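Local coordinates for protein kappa-carrageenase (PDB 1DYP) that cleaves kappa-carrageenan internally, hydrolysing (1->4)-beta-D-linkages between D-galactose 4-sulfate and 3,6-anhydro-D-galactose through the catalytic domain present here, at residues F33-Y38 against S86-S91; G53-T58 against L227-G232. The protein carries 1 engineered substitution. All coordinates share one frame; numbering follows the deposited sequence.

Interaction 1 of 2, residues F33-Y38 against S86-S91; sequences FQTENY and SGVAKS
Phe33 and Ala89 bring the two backbones to 4.7 Å between their CA atoms, where the irregular loop 33-38 closes on strand residues 88-91, and a CA-H...O contact joins Phe33 CA to Val88 O at 3.2 Å. The same carbonyl oxygen lies at the edge of the Phe33 ring, near its plane, 3.4 Å from CD1, while CE1 meets the small CB of Ala89; a methyl group there lets the bulky ring settle close to the strand. One water bridges the backbones, accepting from Val88 N at 2.8 Å and lying within donating range of Phe33 O. Further along, Thr35 holds CG2 anti to its carbonyl carbon, and this methyl packs tightly on the aliphatic part of Lys90, 3.4 Å from CD and equally near CB. The lysine suits its place because it is amphipathic: its extended methylenes cover the threonine, and NZ forms a salt bridge, with a weak hydrogen bond of 3.2 Å, to Glu36 OE1. Glu36 bends at chi2 (-71°) to meet it, the two side chains crossing at about a right angle. Tyr120 OH hydrogen-bonds to both Lys90 NZ and Glu36 OE2, tying the ion pair to strand 113-120. Trp43 of strand 41-43 packs on Thr35 and Val88, whereas strand 225-233 flanks 75-95, its Thr228 touching Val88 and Lys90.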
# COMPACT_ATOMS: atom_id res chain seq x y z
N PHE A 33 9.22 10.34 -3.19
CA PHE A 33 9.75 9.08 -3.70
C PHE A 33 10.79 8.41 -2.80
O PHE A 33 11.46 7.47 -3.21
CB PHE A 33 10.34 9.30 -5.10
CG PHE A 33 9.31 9.69 -6.13
CD1 PHE A 33 8.40 8.75 -6.61
CD2 PHE A 33 9.26 10.98 -6.63
CE1 PHE A 33 7.46 9.10 -7.57
CE2 PHE A 33 8.32 11.34 -7.60
CZ PHE A 33 7.42 10.40 -8.07
N GLN A 34 10.93 8.90 -1.58
CA GLN A 34 11.86 8.32 -0.63
C GLN A 34 11.38 8.69 0.76
O GLN A 34 11.92 9.59 1.41
CB GLN A 34 13.28 8.84 -0.88
CG GLN A 34 14.34 8.11 -0.07
CD GLN A 34 15.75 8.46 -0.50
OE1 GLN A 34 16.16 8.16 -1.63
NE2 GLN A 34 16.50 9.10 0.39
N THR A 35 10.35 7.98 1.20
CA THR A 35 9.72 8.22 2.50
C THR A 35 10.47 7.58 3.65
O THR A 35 11.56 7.03 3.48
CB THR A 35 8.29 7.66 2.51
OG1 THR A 35 8.35 6.22 2.43
CG2 THR A 35 7.51 8.19 1.32
N GLU A 36 9.88 7.67 4.84
CA GLU A 36 10.48 7.08 6.03
C GLU A 36 10.58 5.58 5.78
O GLU A 36 9.73 5.00 5.10
CB GLU A 36 9.61 7.38 7.26
CG GLU A 36 8.32 6.56 7.42
CD GLU A 36 7.21 6.92 6.43
OE1 GLU A 36 7.26 8.00 5.79
OE2 GLU A 36 6.26 6.11 6.31
N ASN A 37 11.62 4.96 6.32
CA ASN A 37 11.82 3.53 6.13
C ASN A 37 11.14 2.66 7.17
O ASN A 37 10.90 3.07 8.30
CB ASN A 37 13.31 3.19 6.11
CG ASN A 37 14.01 3.73 4.88
OD1 ASN A 37 13.54 3.54 3.76
ND2 ASN A 37 15.14 4.40 5.08
N TYR A 38 10.84 1.43 6.76
CA TYR A 38 10.21 0.44 7.62
C TYR A 38 10.38 -0.91 6.94
O TYR A 38 10.98 -0.99 5.86
CB TYR A 38 8.74 0.79 7.85
CG TYR A 38 7.95 1.13 6.60
CD1 TYR A 38 7.41 0.13 5.79
CD2 TYR A 38 7.75 2.46 6.23
CE1 TYR A 38 6.67 0.45 4.65
CE2 TYR A 38 7.01 2.79 5.09
CZ TYR A 38 6.48 1.78 4.31
OH TYR A 38 5.75 2.11 3.19
N SER A 86 13.88 -0.69 -2.30
CA SER A 86 12.72 -0.70 -3.17
C SER A 86 12.23 0.70 -3.51
O SER A 86 12.86 1.69 -3.13
CB SER A 86 11.59 -1.51 -2.53
OG SER A 86 10.63 -1.86 -3.51
N GLY A 87 11.11 0.76 -4.21
CA GLY A 87 10.56 2.04 -4.63
C GLY A 87 9.21 2.37 -4.04
O GLY A 87 8.39 1.49 -3.75
N VAL A 88 8.98 3.66 -3.86
CA VAL A 88 7.73 4.16 -3.30
C VAL A 88 7.39 5.53 -3.86
O VAL A 88 8.28 6.30 -4.25
CB VAL A 88 7.83 4.27 -1.75
CG1 VAL A 88 8.98 5.21 -1.38
CG2 VAL A 88 6.52 4.78 -1.17
N ALA A 89 6.09 5.81 -3.91
CA ALA A 89 5.58 7.10 -4.36
C ALA A 89 4.46 7.37 -3.36
O ALA A 89 3.41 6.73 -3.39
CB ALA A 89 5.02 7.01 -5.78
N LYS A 90 4.70 8.31 -2.45
CA LYS A 90 3.73 8.66 -1.41
C LYS A 90 3.26 10.10 -1.64
O LYS A 90 4.07 11.02 -1.66
CB LYS A 90 4.39 8.53 -0.04
CG LYS A 90 3.52 8.90 1.15
CD LYS A 90 4.38 8.92 2.41
CE LYS A 90 3.60 9.29 3.66
NZ LYS A 90 4.52 9.32 4.85
N SER A 91 1.95 10.29 -1.80
CA SER A 91 1.45 11.64 -2.04
C SER A 91 1.70 12.53 -0.84
O SER A 91 1.55 12.10 0.30
CB SER A 91 -0.05 11.62 -2.37
OG SER A 91 -0.85 11.35 -1.22
O HOH W 1 11.32 5.13 -4.48

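Interaction 2 of 2, residues G53-T58 against L227-G232; sequences GKLKLT and LTLSQG. With CD (cadmium ion), chain C.
Leu57 sets CG anti to its carbonyl carbon (chi1 -61°) and CD1 anti to CA (chi2 180°), which carries the CD1 methyl onto the Leu229 backbone, 3.3 Å from Leu229 O and 3.9 Å from Leu229 CB. Leu55 instead places CG anti to the backbone N, and its CD2 meets Leu229 CD1 at 4.1 Å, the two side chains crossing obliquely. The segments share no hydrogen bond and face each other through side chains, their axes approaching to 6.9 Å; this buried interface suits apolar, branched leucines. Gln231 reaches out with an extended chain until NE2 lies 3.8 Å from Leu57 O; NE2 hydrogen-bonds to Thr59 OG1, and weakly to Thr258 O, so this buried amide nitrogen has partners. Ser230 directs its CB away from 53-58, and OG hydrogen-bonds to Trp118 NE1. At the start of 53-58, Gly53 takes a positive phi of 78°, readily allowed to glycine, and its O binds cadmium at 2.3 Å, beside three waters, Glu22 and Asp263. Strand 54-58 has backbone partners in strands 258-270 and 48-51, and its leucines, with CB directed at 227-232, lie in the hydrophobic interior between two layers of the beta-jelly-roll sandwich characteristic of glycoside hydrolase family 16.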
# COMPACT_ATOMS: atom_id res chain seq x y z
N GLY A 53 5.08 6.76 -20.02
CA GLY A 53 3.74 6.74 -19.44
C GLY A 53 3.51 5.90 -18.21
O GLY A 53 2.37 5.82 -17.75
N LYS A 54 4.54 5.27 -17.66
CA LYS A 54 4.34 4.47 -16.46
C LYS A 54 5.37 4.71 -15.38
O LYS A 54 6.54 5.00 -15.66
CB LYS A 54 4.36 2.97 -16.79
CG LYS A 54 3.11 2.45 -17.50
CD LYS A 54 3.25 2.49 -19.00
CE LYS A 54 2.02 1.89 -19.66
N LEU A 55 4.92 4.60 -14.14
CA LEU A 55 5.79 4.74 -12.99
C LEU A 55 6.25 3.31 -12.71
O LEU A 55 5.44 2.39 -12.66
CB LEU A 55 5.02 5.25 -11.77
CG LEU A 55 5.74 5.11 -10.43
CD1 LEU A 55 6.91 6.09 -10.37
CD2 LEU A 55 4.77 5.36 -9.28
N LYS A 56 7.56 3.14 -12.55
CA LYS A 56 8.11 1.83 -12.26
C LYS A 56 8.74 1.88 -10.88
O LYS A 56 9.60 2.73 -10.63
CB LYS A 56 9.17 1.45 -13.31
CG LYS A 56 9.87 0.13 -13.03
CD LYS A 56 10.92 -0.22 -14.09
CE LYS A 56 10.28 -0.67 -15.39
NZ LYS A 56 11.31 -1.13 -16.37
N LEU A 57 8.30 1.01 -9.99
CA LEU A 57 8.84 0.94 -8.64
C LEU A 57 9.60 -0.38 -8.60
O LEU A 57 9.01 -1.46 -8.69
CB LEU A 57 7.72 0.99 -7.60
CG LEU A 57 6.91 2.29 -7.67
CD1 LEU A 57 5.80 2.28 -6.63
CD2 LEU A 57 7.83 3.48 -7.46
N THR A 58 10.91 -0.27 -8.46
CA THR A 58 11.79 -1.43 -8.49
C THR A 58 12.38 -1.88 -7.17
O THR A 58 12.79 -1.07 -6.35
CB THR A 58 12.97 -1.15 -9.45
OG1 THR A 58 12.45 -0.79 -10.74
CG2 THR A 58 13.88 -2.36 -9.57
N LEU A 227 -1.84 8.90 -0.06
CA LEU A 227 -2.00 7.87 -1.08
C LEU A 227 -0.63 7.36 -1.49
O LEU A 227 0.25 8.14 -1.86
CB LEU A 227 -2.73 8.45 -2.29
CG LEU A 227 -3.26 7.41 -3.27
CD1 LEU A 227 -4.20 6.44 -2.56
CD2 LEU A 227 -3.98 8.13 -4.40
N THR A 228 -0.46 6.04 -1.45
CA THR A 228 0.84 5.46 -1.72
C THR A 228 0.88 4.27 -2.69
O THR A 228 -0.01 3.43 -2.71
CB THR A 228 1.48 5.02 -0.39
OG1 THR A 228 1.35 6.08 0.57
CG2 THR A 228 2.95 4.68 -0.56
N LEU A 229 1.94 4.24 -3.48
CA LEU A 229 2.21 3.15 -4.42
C LEU A 229 3.60 2.70 -3.99
O LEU A 229 4.52 3.51 -3.89
CB LEU A 229 2.23 3.66 -5.86
CG LEU A 229 0.86 4.06 -6.42
CD1 LEU A 229 1.03 5.01 -7.60
CD2 LEU A 229 0.10 2.81 -6.83
N SER A 230 3.75 1.41 -3.69
CA SER A 230 5.05 0.93 -3.25
C SER A 230 5.16 -0.56 -3.42
O SER A 230 4.16 -1.25 -3.57
CB SER A 230 5.27 1.28 -1.77
OG SER A 230 4.30 0.63 -0.96
N GLN A 231 6.39 -1.06 -3.40
CA GLN A 231 6.60 -2.49 -3.53
C GLN A 231 7.40 -2.97 -2.32
O GLN A 231 8.52 -2.50 -2.08
CB GLN A 231 7.33 -2.82 -4.83
CG GLN A 231 7.51 -4.31 -5.05
CD GLN A 231 7.76 -4.64 -6.50
OE1 GLN A 231 6.83 -4.72 -7.31
NE2 GLN A 231 9.03 -4.84 -6.85
N GLY A 232 6.82 -3.88 -1.56
CA GLY A 232 7.50 -4.39 -0.38
C GLY A 232 8.11 -5.76 -0.59
O GLY A 232 7.82 -6.44 -1.57
CD CD C . 0.25 6.61 -17.97
O HOH W 2 0.49 8.31 -19.53
O HOH W 3 -2.06 7.06 -18.22
O HOH W 4 0.26 5.62 -20.35

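Interactions 1 and 2, with centres about 9 Å apart, meet through neighbouring strands: 86-91 pairs antiparallel with 227-232. Ser86 OG probably hydrogen-bonds to Gln231 O at 2.6 Å, and Ser91 N to Leu227 O at 2.7 Å, while Ala89 O packs on Thr228 CG2. Ala89 also touches Leu55, so the Phe33 ring of interaction 1 and the leucines of interaction 2 border one apolar region. The other face of strand 227-232 turns to the catalytic machinery: the side chain of Ser230 is about 8 Å from that of the proton donor Glu142. From loop 33-38, the side chain of Glu36 comes to about 10 Å from that of the nucleophile Glu137. The cadmium ion bound by Gly53 lies at the Gly53 end of interaction 2, away from interaction 1.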